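Local coordinates for Tubulin/ftsz, gtpase (Methanosaeta thermophila, PDB 3ZID), which binds GTP and probably hydrolyses it, as a tubulin-like cytoskeletal protein thought to take part in controlling archaeal cell shape, at residues L123-L128 against I137-V142; R161-I164 against G170-L173; V4-V9 against F203-L208. All coordinates share one frame; numbering follows the deposited sequence.

How the contacts relate
Near the N terminus, segment 4-9 of strand 3-9 opens contact 3, which is answered only after some 190 residues, when helix segment 203-208 closes that large loop. Contacts 1 and 2 are both nested inside it and follow one another without crossing. Contact 1 closes first, folding helix 117-131 against strand 136-143; contact 2 then closes between helix 150-165 and the residues leading into strand 172-175. All three reach the same parallel sheet. Contacts 1 and 2 meet along neighbouring strands, through backbone bonds between Pro139, Ala141 and Ile172, while contact 1 touches contact 3 where Met124 and Leu128 pack on Leu7. Contact 3 ties the sheet to the long helix 186-210.

Contact 1 (L123-L128 against I137-V142); sequences LMIHEL and IVPIAV
The pyrrolidine ring of Pro139 offers one face to segment 123-128 of helix 117-131. The CG1-CD1 bond of Ile125 is directed at that face, with the CD1 methyl over the CB side, 4.0 Å from Pro139 CB; the two side chains cross at about a right angle. From the opposite side of the ring's mean plane, near the CD corner, comes Gly170 O, and at the CB edge lies the end of Met163 of helix 150-165. A proline suits this place because it presents a compact apolar surface to the helix while its own carbonyl still pairs with Ile172 of the next strand.

Ile125 has a second branch at work. CG2, anti to the backbone N, meets its counterpart on Ile137, CG2 to CG2 at 4.1 Å, as the two side chains run past one another in opposite senses. Ile137 uses its other arm on Leu128: with chi1 at -54° and an extended chi2, CD1 reaches the base of the leucine, 3.8 Å from Leu128 CB. The Leu128 tip packs on Leu7.

All four are buried, and across this interface their side chains meet through carbon alone. Segments 123-128 and 137-142 run nearly antiparallel (172°), their axes 10.1 Å apart at closest approach, the return geometry of the beta-alpha-beta crossover joining strands 105-111 and 136-143 in the Rossmann-like GTPase domain of tubulin and FtsZ relatives.

Contact 2 (R161-I164 against G170-L173); sequences REMI and GMIL
Met171 reaches across to helix 150-165 and lays its terminal methyl against two consecutive residues, Met163 and Ile164. The tighter part of the contact lies on the Met163 side. There Met171 CE is 3.9 Å from Met163 CB, and Met171 SD stands 4.1 Å from the same Met163 CB, so the end of one methionine rests on the root of the other. Met171 gains this reach from a chain that is nearly extended through its first two torsions and bends only at chi3 (41°), which swings the methyl round toward the helix. Met163 bends earlier, at chi2 (-56°), and its side chain also packs on Ile125. Methionines suit such a junction, since an unbranched chain can bend to follow the surface between helix and sheet.

The other side is looser. Ile164 lies at a slant to Met171 and touches it through CG1 alone, 4.2 Å from Met171 CE. Whereas the two methionines are buried, Ile164 is exposed to solvent, although its side chain also packs on Met231. Gly170, at a positive phi of 82° that suits glycine, leads into Met171 from the turn that separates helix and strand.

Pro122 and Ser121 of helix 117-131 cover Met163, and Met171 rests on Ala141 of strand 136-143. Strand 172-175 is bonded through its backbone to that strand, while the backbones of Met171 and Leu173 also pair with Gly232, bringing strand 232-238 of the second sheet alongside.

Contact 3 (V4-V9 against F203-L208); sequences VLMLGV and FLIEAL
Ile205 points its CD1 methyl from the helix at two side chains of segment 4-9 of strand 3-9, meeting Met6 tip to tip and Val4 more loosely. The closer approach is to sulfur, Met6 SD to Ile205 CD1 at 3.8 Å. Met6 leaves the strand with CG anti to its carbonyl carbon, continues straight through chi2, and then turns at chi3 (78°). That final turn carries CE off the line of the chain, and the polarisable sulfur becomes the atom that faces the isoleucine. Ile205 holds CG1 beside its backbone N, with chi2 at 157°, somewhat short of fully extended, and its longer branch thus projects from the helix toward the sheet, with CD1 as the one atom that serves both partners.

Val4, two residues before Met6 and therefore on the same face of the strand, adds a lighter touch, CG1 to Ile205 CD1 at 4.4 Å. Its chi1 of -175° sets CG1 opposite the backbone N, and of the two methyls it is this one that comes nearer the isoleucine. The beta-branched side chain is compact and suits a strand, whereas Met6 must span a wider distance and does so with a long linear chain.

The helix, 186-210, is the long central helix of the tubulin/FtsZ fold, which passes between the GTPase domain and the second domain. The same helix bears Asn194, which binds GTP; the contact itself is away from the nucleotide, the side chain of Met6 being about 14 Å from the bound GDP. Phe107 of strand 105-111 packs on Ile205 beside the contact. On the helix, Leu204 and Phe203 turn to the mixed sheet, touching strands 270-279 and 315-322.

Contact 1 (L123-L128 against I137-V142)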
# COMPACT_ATOMS: atom_id res chain seq x y z
N LEU A 123 -7.44 7.95 -9.72
CA LEU A 123 -8.64 8.52 -10.34
C LEU A 123 -9.84 8.33 -9.45
O LEU A 123 -10.66 9.25 -9.27
CB LEU A 123 -8.93 7.88 -11.71
CG LEU A 123 -7.85 8.12 -12.75
CD1 LEU A 123 -8.15 7.57 -14.17
CD2 LEU A 123 -7.66 9.57 -12.80
N MET A 124 -9.95 7.13 -8.88
CA MET A 124 -11.06 6.77 -8.01
C MET A 124 -11.02 7.57 -6.71
O MET A 124 -12.05 7.97 -6.18
CB MET A 124 -11.01 5.27 -7.71
CG MET A 124 -12.36 4.67 -7.29
SD MET A 124 -12.25 2.88 -7.07
CE MET A 124 -11.21 2.45 -8.45
N ILE A 125 -9.83 7.82 -6.20
CA ILE A 125 -9.71 8.58 -4.96
C ILE A 125 -10.18 10.02 -5.21
O ILE A 125 -10.90 10.61 -4.39
CB ILE A 125 -8.27 8.54 -4.42
CG1 ILE A 125 -7.96 7.14 -3.90
CG2 ILE A 125 -8.06 9.60 -3.35
CD1 ILE A 125 -6.48 6.87 -3.73
N HIS A 126 -9.80 10.57 -6.35
CA HIS A 126 -10.22 11.92 -6.69
C HIS A 126 -11.73 12.04 -6.62
O HIS A 126 -12.28 12.97 -6.03
CB HIS A 126 -9.76 12.30 -8.11
CG HIS A 126 -10.13 13.70 -8.49
ND1 HIS A 126 -9.65 14.81 -7.83
CD2 HIS A 126 -11.01 14.17 -9.42
CE1 HIS A 126 -10.18 15.90 -8.36
NE2 HIS A 126 -11.00 15.54 -9.33
N GLU A 127 -12.41 11.09 -7.25
CA GLU A 127 -13.86 11.11 -7.28
C GLU A 127 -14.47 10.87 -5.90
O GLU A 127 -15.44 11.52 -5.53
CB GLU A 127 -14.36 10.08 -8.29
CG GLU A 127 -14.05 10.46 -9.73
CD GLU A 127 -14.60 11.84 -10.09
OE1 GLU A 127 -15.76 12.15 -9.71
OE2 GLU A 127 -13.87 12.62 -10.74
N LEU A 128 -13.86 9.97 -5.14
CA LEU A 128 -14.35 9.64 -3.80
C LEU A 128 -14.28 10.83 -2.84
O LEU A 128 -15.19 11.03 -2.01
CB LEU A 128 -13.57 8.45 -3.21
CG LEU A 128 -13.85 7.09 -3.87
CD1 LEU A 128 -12.88 6.04 -3.38
CD2 LEU A 128 -15.30 6.65 -3.64
N ILE A 137 -9.61 8.96 3.61
CA ILE A 137 -9.36 8.08 2.47
C ILE A 137 -7.88 7.75 2.42
O ILE A 137 -7.05 8.63 2.27
CB ILE A 137 -9.80 8.72 1.16
CG1 ILE A 137 -11.26 9.15 1.26
CG2 ILE A 137 -9.59 7.74 0.00
CD1 ILE A 137 -11.86 9.71 -0.02
N VAL A 138 -7.56 6.46 2.56
CA VAL A 138 -6.18 6.04 2.72
C VAL A 138 -5.76 5.03 1.67
O VAL A 138 -6.23 3.88 1.66
CB VAL A 138 -5.97 5.40 4.10
CG1 VAL A 138 -4.56 4.85 4.25
CG2 VAL A 138 -6.30 6.41 5.21
N PRO A 139 -4.88 5.44 0.75
CA PRO A 139 -4.36 4.41 -0.14
C PRO A 139 -3.33 3.50 0.54
O PRO A 139 -2.52 3.92 1.38
CB PRO A 139 -3.71 5.23 -1.28
CG PRO A 139 -3.45 6.55 -0.72
CD PRO A 139 -4.55 6.80 0.29
N ILE A 140 -3.42 2.22 0.18
CA ILE A 140 -2.43 1.23 0.54
C ILE A 140 -1.68 0.92 -0.75
O ILE A 140 -2.23 0.26 -1.65
CB ILE A 140 -3.09 -0.06 1.03
CG1 ILE A 140 -4.17 0.27 2.07
CG2 ILE A 140 -2.06 -1.02 1.60
CD1 ILE A 140 -3.64 0.97 3.28
N ALA A 141 -0.45 1.42 -0.86
CA ALA A 141 0.31 1.35 -2.11
C ALA A 141 1.42 0.30 -2.08
O ALA A 141 2.40 0.44 -1.34
CB ALA A 141 0.90 2.70 -2.41
N VAL A 142 1.27 -0.75 -2.89
CA VAL A 142 2.25 -1.84 -2.90
C VAL A 142 3.35 -1.62 -3.96
O VAL A 142 3.06 -1.51 -5.15
CB VAL A 142 1.58 -3.19 -3.14
CG1 VAL A 142 2.62 -4.28 -3.21
CG2 VAL A 142 0.52 -3.47 -2.03

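Contact 2 (R161-I164 against G170-L173)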
# COMPACT_ATOMS: atom_id res chain seq x y z
N ARG A 161 3.45 9.56 -7.86
CA ARG A 161 3.25 10.99 -8.08
C ARG A 161 1.78 11.37 -8.09
O ARG A 161 1.39 12.32 -7.41
CB ARG A 161 3.92 11.45 -9.38
CG ARG A 161 5.43 11.57 -9.26
CD ARG A 161 6.11 11.73 -10.62
NE ARG A 161 5.79 12.99 -11.27
CZ ARG A 161 6.45 13.47 -12.32
NH1 ARG A 161 7.47 12.78 -12.82
NH2 ARG A 161 6.11 14.62 -12.87
N GLU A 162 0.97 10.63 -8.83
CA GLU A 162 -0.46 10.93 -8.86
C GLU A 162 -1.16 10.78 -7.51
O GLU A 162 -2.07 11.55 -7.21
CB GLU A 162 -1.18 10.07 -9.90
CG GLU A 162 -0.87 10.43 -11.33
CD GLU A 162 -1.43 9.43 -12.31
OE1 GLU A 162 -2.23 8.56 -11.89
OE2 GLU A 162 -1.09 9.53 -13.50
N MET A 163 -0.73 9.80 -6.72
CA MET A 163 -1.29 9.55 -5.39
C MET A 163 -1.11 10.76 -4.48
O MET A 163 -2.05 11.20 -3.83
CB MET A 163 -0.60 8.35 -4.72
CG MET A 163 -1.12 6.97 -5.12
SD MET A 163 -2.89 6.74 -4.86
CE MET A 163 -2.97 4.98 -5.08
N ILE A 164 0.10 11.29 -4.46
CA ILE A 164 0.41 12.50 -3.71
C ILE A 164 -0.42 13.67 -4.23
O ILE A 164 -1.01 14.42 -3.45
CB ILE A 164 1.90 12.83 -3.83
CG1 ILE A 164 2.74 11.75 -3.17
CG2 ILE A 164 2.20 14.20 -3.23
CD1 ILE A 164 4.20 11.91 -3.48
N GLY A 170 -2.74 10.65 3.41
CA GLY A 170 -1.57 9.85 3.66
C GLY A 170 -1.58 8.66 2.73
O GLY A 170 -2.42 8.55 1.84
N MET A 171 -0.63 7.78 2.94
CA MET A 171 -0.52 6.62 2.09
C MET A 171 0.26 5.59 2.87
O MET A 171 1.28 5.90 3.49
CB MET A 171 0.19 7.02 0.80
CG MET A 171 0.90 5.93 0.07
SD MET A 171 1.17 6.35 -1.65
CE MET A 171 1.65 8.06 -1.55
N ILE A 172 -0.25 4.37 2.90
CA ILE A 172 0.53 3.32 3.53
C ILE A 172 1.37 2.56 2.51
O ILE A 172 0.84 1.91 1.62
CB ILE A 172 -0.33 2.34 4.29
CG1 ILE A 172 -0.80 3.02 5.59
CG2 ILE A 172 0.49 1.10 4.65
CD1 ILE A 172 -2.15 2.57 6.06
N LEU A 173 2.68 2.61 2.69
CA LEU A 173 3.60 1.98 1.76
C LEU A 173 3.83 0.52 2.12
O LEU A 173 4.14 0.21 3.25
CB LEU A 173 4.94 2.72 1.76
CG LEU A 173 4.92 4.19 1.34
CD1 LEU A 173 6.31 4.80 1.51
CD2 LEU A 173 4.43 4.33 -0.12

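Contact 3 (V4-V9 against F203-L208)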
# COMPACT_ATOMS: atom_id res chain seq x y z
N VAL A 4 -16.70 1.55 7.22
CA VAL A 4 -15.44 1.39 6.53
C VAL A 4 -15.68 0.78 5.16
O VAL A 4 -16.40 -0.20 5.01
CB VAL A 4 -14.47 0.48 7.32
CG1 VAL A 4 -13.09 0.41 6.62
CG2 VAL A 4 -14.34 0.97 8.75
N LEU A 5 -15.06 1.37 4.15
CA LEU A 5 -15.10 0.80 2.82
C LEU A 5 -13.69 0.37 2.45
O LEU A 5 -12.74 1.14 2.60
CB LEU A 5 -15.62 1.84 1.81
CG LEU A 5 -15.62 1.41 0.34
CD1 LEU A 5 -16.54 0.21 0.12
CD2 LEU A 5 -16.04 2.57 -0.57
N MET A 6 -13.54 -0.87 2.00
CA MET A 6 -12.25 -1.32 1.48
C MET A 6 -12.37 -1.72 0.02
O MET A 6 -13.23 -2.53 -0.33
CB MET A 6 -11.69 -2.45 2.31
CG MET A 6 -11.59 -2.06 3.78
SD MET A 6 -10.84 -3.32 4.81
CE MET A 6 -9.11 -3.09 4.43
N LEU A 7 -11.53 -1.10 -0.82
CA LEU A 7 -11.55 -1.30 -2.28
C LEU A 7 -10.24 -1.91 -2.72
O LEU A 7 -9.19 -1.27 -2.60
CB LEU A 7 -11.70 0.06 -2.97
CG LEU A 7 -12.94 0.84 -2.57
CD1 LEU A 7 -12.95 2.21 -3.24
CD2 LEU A 7 -14.16 0.04 -2.96
N GLY A 8 -10.28 -3.13 -3.23
CA GLY A 8 -9.07 -3.78 -3.69
C GLY A 8 -9.04 -3.71 -5.22
O GLY A 8 -9.83 -4.35 -5.88
N VAL A 9 -8.12 -2.92 -5.77
CA VAL A 9 -8.14 -2.58 -7.20
C VAL A 9 -6.97 -3.22 -7.93
O VAL A 9 -5.81 -3.07 -7.54
CB VAL A 9 -8.08 -1.05 -7.36
CG1 VAL A 9 -8.26 -0.63 -8.82
CG2 VAL A 9 -9.13 -0.41 -6.46
N PHE A 203 -6.21 -5.02 12.34
CA PHE A 203 -5.83 -4.53 13.66
C PHE A 203 -6.13 -3.01 13.70
O PHE A 203 -6.73 -2.51 14.65
CB PHE A 203 -4.34 -4.84 13.90
CG PHE A 203 -3.83 -4.56 15.30
CD1 PHE A 203 -4.64 -4.01 16.27
CD2 PHE A 203 -2.52 -4.86 15.63
CE1 PHE A 203 -4.14 -3.77 17.56
CE2 PHE A 203 -2.01 -4.62 16.90
CZ PHE A 203 -2.83 -4.06 17.87
N LEU A 204 -5.72 -2.28 12.67
CA LEU A 204 -5.97 -0.83 12.61
C LEU A 204 -7.46 -0.47 12.73
O LEU A 204 -7.84 0.42 13.48
CB LEU A 204 -5.40 -0.26 11.32
CG LEU A 204 -5.65 1.24 11.04
CD1 LEU A 204 -5.08 2.10 12.17
CD2 LEU A 204 -5.05 1.64 9.68
N ILE A 205 -8.30 -1.17 11.98
CA ILE A 205 -9.73 -0.96 12.01
C ILE A 205 -10.30 -1.27 13.40
O ILE A 205 -11.05 -0.48 13.95
CB ILE A 205 -10.41 -1.82 10.95
CG1 ILE A 205 -10.09 -1.28 9.55
CG2 ILE A 205 -11.92 -1.85 11.16
CD1 ILE A 205 -10.23 -2.31 8.46
N GLU A 206 -9.90 -2.40 13.97
CA GLU A 206 -10.30 -2.77 15.34
C GLU A 206 -9.94 -1.70 16.37
O GLU A 206 -10.77 -1.28 17.16
CB GLU A 206 -9.69 -4.12 15.73
CG GLU A 206 -10.24 -4.69 17.04
CD GLU A 206 -9.91 -6.15 17.24
OE1 GLU A 206 -8.72 -6.53 17.11
OE2 GLU A 206 -10.84 -6.93 17.54
N ALA A 207 -8.70 -1.25 16.32
CA ALA A 207 -8.21 -0.20 17.21
C ALA A 207 -9.05 1.06 17.06
O ALA A 207 -9.53 1.61 18.05
CB ALA A 207 -6.76 0.12 16.91
N LEU A 208 -9.24 1.52 15.82
CA LEU A 208 -10.04 2.72 15.59
C LEU A 208 -11.48 2.56 16.05
O LEU A 208 -12.10 3.50 16.54
CB LEU A 208 -10.00 3.13 14.11
CG LEU A 208 -8.64 3.58 13.55
CD1 LEU A 208 -8.64 3.73 12.02
CD2 LEU A 208 -8.19 4.87 14.19